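Local coordinates for protein APL1 (Anopheles gambiae, PDB 3O6N) that probably regulates complement-like immunity in the mosquito as a leucine-rich-repeat protein that pairs with LRIM1, at residues N75-Q80 with M100-I105; T239-L244 with N258-I263; Q114-L119 with H138-L143. All coordinates share one frame; numbering follows the deposited sequence.

Interaction 1: N75-Q80 with M100-I105; sequences NLNDLQ and MGFNAI
N103 reaches from 100-105 to the backbone of L76-L79 and grips it with both ends of its amide. ND2 donates to L76 O at 3.1 Å, almost straight (177° at the hydrogen) and with the acceptor in the amide plane, while OD1 accepts from L79 N at 2.9 Å and also from I81 N. The same ND2 bonds M100 O of its own turn, so both ends of the amide are engaged and its rotation is fixed. This is the asparagine of the LxLxxNxL leucine-rich repeat signature; L79 holds the equivalent place one repeat earlier, and N127 repeats the pattern one repeat later, donating to M100 O. Beside it, D78 N bonds G101 O at 3.0 Å, N77 OD1 takes G101 N at 2.9 Å with the donor above the carbonyl plane, and L76 and M100 lie side by side in the buried interior, CD1 against CG at 4.0 Å. Toward the surface the fit loosens. N77 ND2 sits at the F102 ring edge, 3.6 Å from CE2, amide and ring planes 80° apart. On the solvent side a water donates to both D78 OD1 and F102 O.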
loop_
_atom_site.group_PDB
_atom_site.type_symbol
_atom_site.label_atom_id
_atom_site.label_comp_id
_atom_site.label_asym_id
_atom_site.label_seq_id
_atom_site.Cartn_x
_atom_site.Cartn_y
_atom_site.Cartn_z
ATOM N N ASN A 75 -1.309 24.912 4.594
ATOM C CA ASN A 75 -1.551 23.780 5.475
ATOM C C ASN A 75 -2.854 23.944 6.254
ATOM O O ASN A 75 -2.909 24.672 7.246
ATOM C CB ASN A 75 -0.371 23.596 6.430
ATOM C CG ASN A 75 -0.459 22.308 7.224
ATOM O OD1 ASN A 75 -1.527 21.709 7.337
ATOM N ND2 ASN A 75 0.669 21.878 7.783
ATOM N N LEU A 76 -3.901 23.271 5.791
ATOM C CA LEU A 76 -5.188 23.286 6.473
ATOM C C LEU A 76 -5.490 21.931 7.115
ATOM O O LEU A 76 -6.651 21.572 7.316
ATOM C CB LEU A 76 -6.305 23.673 5.504
ATOM C CG LEU A 76 -6.111 25.015 4.789
ATOM C CD1 LEU A 76 -7.138 25.206 3.687
ATOM C CD2 LEU A 76 -6.163 26.167 5.786
ATOM N N ASN A 77 -4.438 21.182 7.432
ATOM C CA ASN A 77 -4.588 19.890 8.094
ATOM C C ASN A 77 -5.208 20.014 9.482
ATOM O O ASN A 77 -4.818 20.881 10.264
ATOM C CB ASN A 77 -3.232 19.187 8.212
ATOM C CG ASN A 77 -2.886 18.371 6.990
ATOM O OD1 ASN A 77 -3.526 18.485 5.946
ATOM N ND2 ASN A 77 -1.864 17.535 7.114
ATOM N N ASP A 78 -6.174 19.147 9.778
ATOM C CA ASP A 78 -6.765 19.062 11.118
ATOM C C ASP A 78 -7.318 20.389 11.645
ATOM O O ASP A 78 -7.065 20.771 12.791
ATOM C CB ASP A 78 -5.752 18.484 12.111
ATOM C CG ASP A 78 -6.376 18.150 13.452
ATOM O OD1 ASP A 78 -7.581 17.823 13.489
ATOM O OD2 ASP A 78 -5.659 18.212 14.471
ATOM N N LEU A 79 -8.082 21.082 10.809
ATOM C CA LEU A 79 -8.713 22.340 11.200
ATOM C C LEU A 79 -10.198 22.131 11.476
ATOM O O LEU A 79 -10.948 23.093 11.648
ATOM C CB LEU A 79 -8.533 23.393 10.100
ATOM C CG LEU A 79 -7.318 24.321 10.193
ATOM C CD1 LEU A 79 -6.054 23.561 10.538
ATOM C CD2 LEU A 79 -7.144 25.083 8.896
ATOM N N GLN A 80 -10.614 20.869 11.507
ATOM C CA GLN A 80 -12.017 20.516 11.712
ATOM C C GLN A 80 -12.938 21.140 10.660
ATOM O O GLN A 80 -14.050 21.564 10.963
ATOM C CB GLN A 80 -12.454 20.877 13.135
ATOM C CG GLN A 80 -11.594 20.191 14.198
ATOM C CD GLN A 80 -12.009 20.526 15.616
ATOM O OE1 GLN A 80 -13.176 20.396 15.986
ATOM N NE2 GLN A 80 -11.048 20.959 16.423
ATOM N N MET A 100 -5.179 19.461 3.079
ATOM C CA MET A 100 -6.508 19.577 3.669
ATOM C C MET A 100 -6.949 18.255 4.285
ATOM O O MET A 100 -8.141 17.949 4.346
ATOM C CB MET A 100 -7.524 20.054 2.625
ATOM C CG MET A 100 -7.314 21.493 2.176
ATOM S SD MET A 100 -8.684 22.152 1.202
ATOM C CE MET A 100 -8.487 21.243 -0.319
ATOM N N GLY A 101 -5.977 17.478 4.747
ATOM C CA GLY A 101 -6.256 16.184 5.341
ATOM C C GLY A 101 -6.743 16.303 6.772
ATOM O O GLY A 101 -6.659 17.371 7.382
ATOM N N PHE A 102 -7.264 15.200 7.302
ATOM C CA PHE A 102 -7.679 15.132 8.696
ATOM C C PHE A 102 -8.740 16.180 9.025
ATOM O O PHE A 102 -8.654 16.885 10.027
ATOM C CB PHE A 102 -6.455 15.249 9.603
ATOM C CG PHE A 102 -5.286 14.426 9.127
ATOM C CD1 PHE A 102 -5.241 13.064 9.362
ATOM C CD2 PHE A 102 -4.253 15.011 8.412
ATOM C CE1 PHE A 102 -4.175 12.299 8.911
ATOM C CE2 PHE A 102 -3.185 14.255 7.958
ATOM C CZ PHE A 102 -3.146 12.895 8.210
ATOM N N ASN A 103 -9.743 16.267 8.160
ATOM C CA ASN A 103 -10.899 17.113 8.404
ATOM C C ASN A 103 -12.181 16.295 8.316
ATOM O O ASN A 103 -12.164 15.089 8.558
ATOM C CB ASN A 103 -10.917 18.301 7.441
ATOM C CG ASN A 103 -9.817 19.300 7.745
ATOM O OD1 ASN A 103 -9.798 19.901 8.819
ATOM N ND2 ASN A 103 -8.895 19.480 6.808
ATOM N N ALA A 104 -13.292 16.948 7.999
ATOM C CA ALA A 104 -14.560 16.248 7.838
ATOM C C ALA A 104 -15.281 16.753 6.591
ATOM O O ALA A 104 -16.498 16.941 6.592
ATOM C CB ALA A 104 -15.432 16.411 9.083
ATOM N N ILE A 105 -14.516 16.953 5.522
ATOM C CA ILE A 105 -15.047 17.556 4.300
ATOM C C ILE A 105 -15.897 16.553 3.537
ATOM O O ILE A 105 -15.433 15.466 3.201
ATOM C CB ILE A 105 -13.918 18.080 3.400
ATOM C CG1 ILE A 105 -13.118 19.155 4.144
ATOM C CG2 ILE A 105 -14.486 18.632 2.086
ATOM C CD1 ILE A 105 -11.768 19.451 3.532
HETATM O O HOH W 1 -9.951 17.957 12.219
#

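Interaction 2: T239-L244 with N258-I263; sequences TDTAWL and NELEKI
T239, T241 and L260 meet just past the asparagine turns of two successive leucine-rich repeats, where the chain leaves the concave face in each repeat. No direct hydrogen bond joins the two segments; methyl contacts and two waters do the work. L260 is the central piece. Its CG lies anti to the carbonyl carbon (chi1 -59°), and this swings the isopropyl end toward 239-244, where CD2 rests 3.6 Å from D240 N, on the peptide between T239 and D240. The other branch, CD1, meets T241 CG2 at 3.8 Å, the two side chains crossing at a slant. T241 presents that methyl because OG1 occupies the position between N and the carbonyl carbon (chi1 50°). I263 CD1 approaches the same methyl more loosely, at 4.2 Å. At the outer end T239 CG2 and E259 CB run alongside each other, 4.0 Å apart; the carboxylate of E259 turns to N237, and a bound NAG touches this residue. Water 2 joins two backbone groups, donating to T239 O at 3.0 Å and accepting from E261 N. Water 3 lies 2.9 Å from T241 OG1 and donates to K262 O. The short pieces 239-241 and 259-263 run 34° apart. Beyond T241 comes the 3-10 segment 242-244, with L244 N bonded to T241 O; W243 NE1 also donates to D240 O, from above its carbonyl plane. N258 OD1 accepts from L238 N and its ND2 donates to L255 O and L233 O, as the signature asparagine does in leucine-rich repeat solenoids.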
loop_
_atom_site.group_PDB
_atom_site.type_symbol
_atom_site.label_atom_id
_atom_site.label_comp_id
_atom_site.label_asym_id
_atom_site.label_seq_id
_atom_site.Cartn_x
_atom_site.Cartn_y
_atom_site.Cartn_z
ATOM N N THR A 239 -6.066 -16.715 -7.775
ATOM C CA THR A 239 -6.052 -18.163 -7.956
ATOM C C THR A 239 -4.927 -18.618 -8.878
ATOM O O THR A 239 -4.707 -19.817 -9.047
ATOM C CB THR A 239 -7.379 -18.670 -8.534
ATOM O OG1 THR A 239 -7.617 -18.030 -9.796
ATOM C CG2 THR A 239 -8.525 -18.368 -7.577
ATOM N N ASP A 240 -4.224 -17.665 -9.483
ATOM C CA ASP A 240 -3.096 -18.007 -10.344
ATOM C C ASP A 240 -1.941 -17.024 -10.172
ATOM O O ASP A 240 -2.093 -15.982 -9.531
ATOM C CB ASP A 240 -3.531 -18.084 -11.813
ATOM C CG ASP A 240 -3.630 -16.721 -12.467
ATOM O OD1 ASP A 240 -4.082 -15.762 -11.803
ATOM O OD2 ASP A 240 -3.244 -16.608 -13.650
ATOM N N THR A 241 -0.793 -17.359 -10.753
ATOM C CA THR A 241 0.410 -16.547 -10.592
ATOM C C THR A 241 1.156 -16.314 -11.907
ATOM O O THR A 241 2.229 -15.719 -11.909
ATOM C CB THR A 241 1.397 -17.202 -9.612
ATOM O OG1 THR A 241 1.601 -18.569 -9.990
ATOM C CG2 THR A 241 0.861 -17.149 -8.183
ATOM N N ALA A 242 0.593 -16.788 -13.016
ATOM C CA ALA A 242 1.265 -16.700 -14.314
ATOM C C ALA A 242 1.676 -15.272 -14.679
ATOM O O ALA A 242 2.730 -15.052 -15.278
ATOM C CB ALA A 242 0.388 -17.298 -15.408
ATOM N N TRP A 243 0.837 -14.311 -14.311
ATOM C CA TRP A 243 1.085 -12.899 -14.595
ATOM C C TRP A 243 2.401 -12.384 -13.999
ATOM O O TRP A 243 2.900 -11.342 -14.402
ATOM C CB TRP A 243 -0.089 -12.058 -14.087
ATOM C CG TRP A 243 -0.513 -12.460 -12.716
ATOM C CD1 TRP A 243 -1.466 -13.380 -12.389
ATOM C CD2 TRP A 243 0.019 -11.977 -11.482
ATOM N NE1 TRP A 243 -1.565 -13.495 -11.026
ATOM C CE2 TRP A 243 -0.661 -12.644 -10.444
ATOM C CE3 TRP A 243 1.003 -11.041 -11.151
ATOM C CZ2 TRP A 243 -0.394 -12.403 -9.100
ATOM C CZ3 TRP A 243 1.273 -10.807 -9.814
ATOM C CH2 TRP A 243 0.578 -11.486 -8.805
ATOM N N LEU A 244 2.966 -13.113 -13.042
ATOM C CA LEU A 244 4.240 -12.712 -12.443
ATOM C C LEU A 244 5.388 -12.646 -13.457
ATOM O O LEU A 244 6.399 -11.982 -13.222
ATOM C CB LEU A 244 4.607 -13.650 -11.285
ATOM C CG LEU A 244 3.894 -13.372 -9.961
ATOM C CD1 LEU A 244 4.130 -14.501 -8.962
ATOM C CD2 LEU A 244 4.338 -12.037 -9.378
ATOM N N ASN A 258 -4.525 -15.446 -0.071
ATOM C CA ASN A 258 -5.215 -15.556 -1.345
ATOM C C ASN A 258 -5.746 -16.979 -1.508
ATOM O O ASN A 258 -5.882 -17.701 -0.522
ATOM C CB ASN A 258 -4.300 -15.149 -2.503
ATOM C CG ASN A 258 -4.264 -13.636 -2.705
ATOM O OD1 ASN A 258 -5.149 -13.069 -3.341
ATOM N ND2 ASN A 258 -3.244 -12.976 -2.149
ATOM N N GLU A 259 -6.054 -17.382 -2.734
ATOM C CA GLU A 259 -6.643 -18.699 -2.961
ATOM C C GLU A 259 -5.759 -19.601 -3.815
ATOM O O GLU A 259 -6.255 -20.420 -4.585
ATOM C CB GLU A 259 -8.021 -18.557 -3.606
ATOM C CG GLU A 259 -8.941 -17.596 -2.868
ATOM C CD GLU A 259 -10.328 -17.545 -3.472
ATOM O OE1 GLU A 259 -10.794 -18.585 -3.981
ATOM O OE2 GLU A 259 -10.952 -16.465 -3.443
ATOM N N LEU A 260 -4.447 -19.453 -3.672
ATOM C CA LEU A 260 -3.512 -20.214 -4.490
ATOM C C LEU A 260 -3.449 -21.663 -4.020
ATOM O O LEU A 260 -3.394 -21.934 -2.823
ATOM C CB LEU A 260 -2.119 -19.587 -4.428
ATOM C CG LEU A 260 -2.013 -18.136 -4.901
ATOM C CD1 LEU A 260 -0.596 -17.622 -4.698
ATOM C CD2 LEU A 260 -2.438 -18.009 -6.366
ATOM N N GLU A 261 -3.452 -22.591 -4.968
ATOM C CA GLU A 261 -3.454 -24.011 -4.635
ATOM C C GLU A 261 -2.132 -24.684 -4.966
ATOM O O GLU A 261 -1.837 -25.768 -4.464
ATOM C CB GLU A 261 -4.608 -24.725 -5.335
ATOM C CG GLU A 261 -5.971 -24.232 -4.883
ATOM C CD GLU A 261 -7.107 -24.921 -5.605
ATOM O OE1 GLU A 261 -6.833 -25.831 -6.415
ATOM O OE2 GLU A 261 -8.274 -24.551 -5.360
ATOM N N LYS A 262 -1.339 -24.048 -5.819
ATOM C CA LYS A 262 0.001 -24.544 -6.094
ATOM C C LYS A 262 0.956 -23.425 -6.485
ATOM O O LYS A 262 0.542 -22.384 -6.994
ATOM C CB LYS A 262 -0.025 -25.633 -7.171
ATOM C CG LYS A 262 -0.522 -25.172 -8.526
ATOM C CD LYS A 262 -0.639 -26.351 -9.480
ATOM C CE LYS A 262 -1.222 -25.929 -10.819
ATOM N NZ LYS A 262 -1.503 -27.105 -11.694
ATOM N N ILE A 263 2.237 -23.649 -6.217
ATOM C CA ILE A 263 3.294 -22.746 -6.639
ATOM C C ILE A 263 4.306 -23.526 -7.472
ATOM O O ILE A 263 4.906 -24.491 -6.993
ATOM C CB ILE A 263 4.007 -22.094 -5.436
ATOM C CG1 ILE A 263 3.085 -21.083 -4.742
ATOM C CG2 ILE A 263 5.294 -21.410 -5.885
ATOM C CD1 ILE A 263 2.774 -19.846 -5.590
HETATM O O HOH W 2 -3.178 -21.982 -7.689
HETATM O O HOH W 3 -0.297 -20.407 -8.678
#

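Interaction 3: Q114-L119 with H138-L143; sequences QNVPLL and HNTPKL
V116 and L119 pack side by side against T140 and L143, all four side chains pointing the same way, into the buried interior. The T140 methyl touches both of the first two: CG2 lies 3.9 Å from V116 CG2 and 4.1 Å from L119 CD2, the three carbons forming a close triangle. T140 can offer it because OG1 takes the place between N and the carbonyl carbon (chi1 61°), turning CG2 anti to the carbonyl carbon and alongside V116. L119 and L143 are near copies of each other. Each has CG anti to its backbone N (chi1 -170° and -169°), so the two isobutyl groups stand in parallel, L119 CG touching L143 CD1 at 4.1 Å. The matching torsions reflect matching backbones: V116-L119 and T140-L143 are both type I beta turns with proline second, 24 residues apart, one repeat here.

The outward side is quite different. L119 O lies 3.2 Å from L143 N, but the angle is too poor for a hydrogen bond, and no direct bond spans the turns. Water does so instead: water 5 donates to P117 O and L119 O and accepts from K142 N at 2.8 Å, while water 4 accepts from V116 N and donates to N139 O at 2.9 Å. K142 lays its CB 3.5 Å from L119 O, and its chain, bent at chi2, carries NZ to water 6, which donates to P117 O. The apolar side chains meet directly, whereas the backbone polar groups are joined by waters.

The turns lead directly into strands 121-123 and 145-147, neighbours in the parallel array, and their buried rows carry on to A92, touched by V116, and T164, touched by L143.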
loop_
_atom_site.group_PDB
_atom_site.type_symbol
_atom_site.label_atom_id
_atom_site.label_comp_id
_atom_site.label_asym_id
_atom_site.label_seq_id
_atom_site.Cartn_x
_atom_site.Cartn_y
_atom_site.Cartn_z
ATOM N N GLN A 114 -10.084 25.064 -10.044
ATOM C CA GLN A 114 -10.085 25.667 -11.372
ATOM C C GLN A 114 -8.990 26.719 -11.505
ATOM O O GLN A 114 -8.498 26.978 -12.604
ATOM C CB GLN A 114 -11.447 26.297 -11.668
ATOM C CG GLN A 114 -11.603 26.798 -13.094
ATOM C CD GLN A 114 -12.915 27.525 -13.314
ATOM O OE1 GLN A 114 -13.497 28.075 -12.378
ATOM N NE2 GLN A 114 -13.390 27.530 -14.555
ATOM N N ASN A 115 -8.607 27.319 -10.383
ATOM C CA ASN A 115 -7.613 28.388 -10.388
ATOM C C ASN A 115 -6.343 28.081 -9.593
ATOM O O ASN A 115 -5.761 28.981 -8.983
ATOM C CB ASN A 115 -8.234 29.693 -9.882
ATOM C CG ASN A 115 -9.284 30.238 -10.826
ATOM O OD1 ASN A 115 -9.306 29.904 -12.011
ATOM N ND2 ASN A 115 -10.157 31.095 -10.307
ATOM N N VAL A 116 -5.923 26.817 -9.594
ATOM C CA VAL A 116 -4.647 26.431 -8.995
ATOM C C VAL A 116 -3.771 25.686 -10.003
ATOM O O VAL A 116 -3.454 24.508 -9.814
ATOM C CB VAL A 116 -4.835 25.553 -7.733
ATOM C CG1 VAL A 116 -5.371 26.386 -6.580
ATOM C CG2 VAL A 116 -5.753 24.377 -8.031
ATOM N N PRO A 117 -3.366 26.377 -11.078
ATOM C CA PRO A 117 -2.624 25.735 -12.169
ATOM C C PRO A 117 -1.257 25.188 -11.764
ATOM O O PRO A 117 -0.731 24.308 -12.448
ATOM C CB PRO A 117 -2.459 26.868 -13.194
ATOM C CG PRO A 117 -2.578 28.129 -12.387
ATOM C CD PRO A 117 -3.591 27.813 -11.333
ATOM N N LEU A 118 -0.692 25.690 -10.672
ATOM C CA LEU A 118 0.652 25.290 -10.265
ATOM C C LEU A 118 0.652 24.170 -9.225
ATOM O O LEU A 118 1.697 23.825 -8.688
ATOM C CB LEU A 118 1.427 26.492 -9.715
ATOM C CG LEU A 118 1.586 27.703 -10.638
ATOM C CD1 LEU A 118 2.423 28.781 -9.958
ATOM C CD2 LEU A 118 2.210 27.287 -11.961
ATOM N N LEU A 119 -0.521 23.618 -8.937
ATOM C CA LEU A 119 -0.659 22.597 -7.903
ATOM C C LEU A 119 0.180 21.361 -8.216
ATOM O O LEU A 119 0.041 20.769 -9.286
ATOM C CB LEU A 119 -2.128 22.194 -7.755
ATOM C CG LEU A 119 -2.471 21.303 -6.560
ATOM C CD1 LEU A 119 -2.156 22.020 -5.263
ATOM C CD2 LEU A 119 -3.933 20.891 -6.605
ATOM N N HIS A 138 -8.896 18.498 -13.959
ATOM C CA HIS A 138 -8.670 18.769 -15.374
ATOM C C HIS A 138 -7.789 19.993 -15.603
ATOM O O HIS A 138 -7.201 20.144 -16.673
ATOM C CB HIS A 138 -9.996 18.901 -16.131
ATOM C CG HIS A 138 -10.675 17.588 -16.381
ATOM N ND1 HIS A 138 -11.781 17.462 -17.194
ATOM C CD2 HIS A 138 -10.402 16.342 -15.922
ATOM C CE1 HIS A 138 -12.160 16.194 -17.225
ATOM N NE2 HIS A 138 -11.340 15.496 -16.463
ATOM N N ASN A 139 -7.688 20.856 -14.596
ATOM C CA ASN A 139 -6.860 22.051 -14.700
ATOM C C ASN A 139 -5.644 22.053 -13.774
ATOM O O ASN A 139 -5.091 23.110 -13.474
ATOM C CB ASN A 139 -7.703 23.314 -14.465
ATOM C CG ASN A 139 -8.823 23.462 -15.477
ATOM O OD1 ASN A 139 -8.579 23.684 -16.662
ATOM N ND2 ASN A 139 -10.061 23.347 -15.012
ATOM N N THR A 140 -5.227 20.873 -13.325
ATOM C CA THR A 140 -4.040 20.762 -12.483
ATOM C C THR A 140 -3.026 19.800 -13.101
ATOM O O THR A 140 -2.747 18.743 -12.543
ATOM C CB THR A 140 -4.391 20.296 -11.053
ATOM O OG1 THR A 140 -5.006 19.001 -11.105
ATOM C CG2 THR A 140 -5.345 21.286 -10.387
ATOM N N PRO A 141 -2.460 20.181 -14.255
ATOM C CA PRO A 141 -1.583 19.301 -15.036
ATOM C C PRO A 141 -0.248 19.026 -14.349
ATOM O O PRO A 141 0.437 18.071 -14.716
ATOM C CB PRO A 141 -1.360 20.099 -16.325
ATOM C CG PRO A 141 -1.458 21.525 -15.882
ATOM C CD PRO A 141 -2.522 21.540 -14.823
ATOM N N LYS A 142 0.108 19.844 -13.363
ATOM C CA LYS A 142 1.389 19.697 -12.670
ATOM C C LYS A 142 1.325 18.766 -11.463
ATOM O O LYS A 142 2.338 18.532 -10.806
ATOM C CB LYS A 142 1.931 21.062 -12.233
ATOM C CG LYS A 142 2.752 21.786 -13.293
ATOM C CD LYS A 142 1.941 22.084 -14.541
ATOM C CE LYS A 142 2.773 22.842 -15.568
ATOM N NZ LYS A 142 1.968 23.238 -16.758
ATOM N N LEU A 143 0.142 18.236 -11.174
ATOM C CA LEU A 143 -0.056 17.408 -9.985
ATOM C C LEU A 143 0.847 16.175 -9.992
ATOM O O LEU A 143 0.799 15.366 -10.918
ATOM C CB LEU A 143 -1.523 16.986 -9.873
ATOM C CG LEU A 143 -1.951 16.334 -8.554
ATOM C CD1 LEU A 143 -1.814 17.321 -7.405
ATOM C CD2 LEU A 143 -3.382 15.830 -8.659
HETATM O O HOH W 4 -6.286 24.939 -11.631
HETATM O O HOH W 5 -1.108 21.654 -11.539
HETATM O O HOH W 6 0.023 24.720 -15.080
#

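Overall arrangement
Along the chain, interaction 1 comes first, then interaction 3, then interaction 2. Interactions 1 and 3 lie on the same side of the chain's centre, about 20 Å between centres and about 8 Å between nearest atoms. They share the loop between strands 97-99 and 121-123: 100-105 begins it at the asparagine turn, and 114-119 ends it. Interaction 2 sits across the chain's centre, its own centre about 41 Å from those of the other two, following strands 230-232 and 252-254 of the same parallel succession, its second segment running into strand 262-264, which pairs with 286-288. Each contact joins one repeat to the next, so the three sample how successive coils are stitched together along an elongated solenoid.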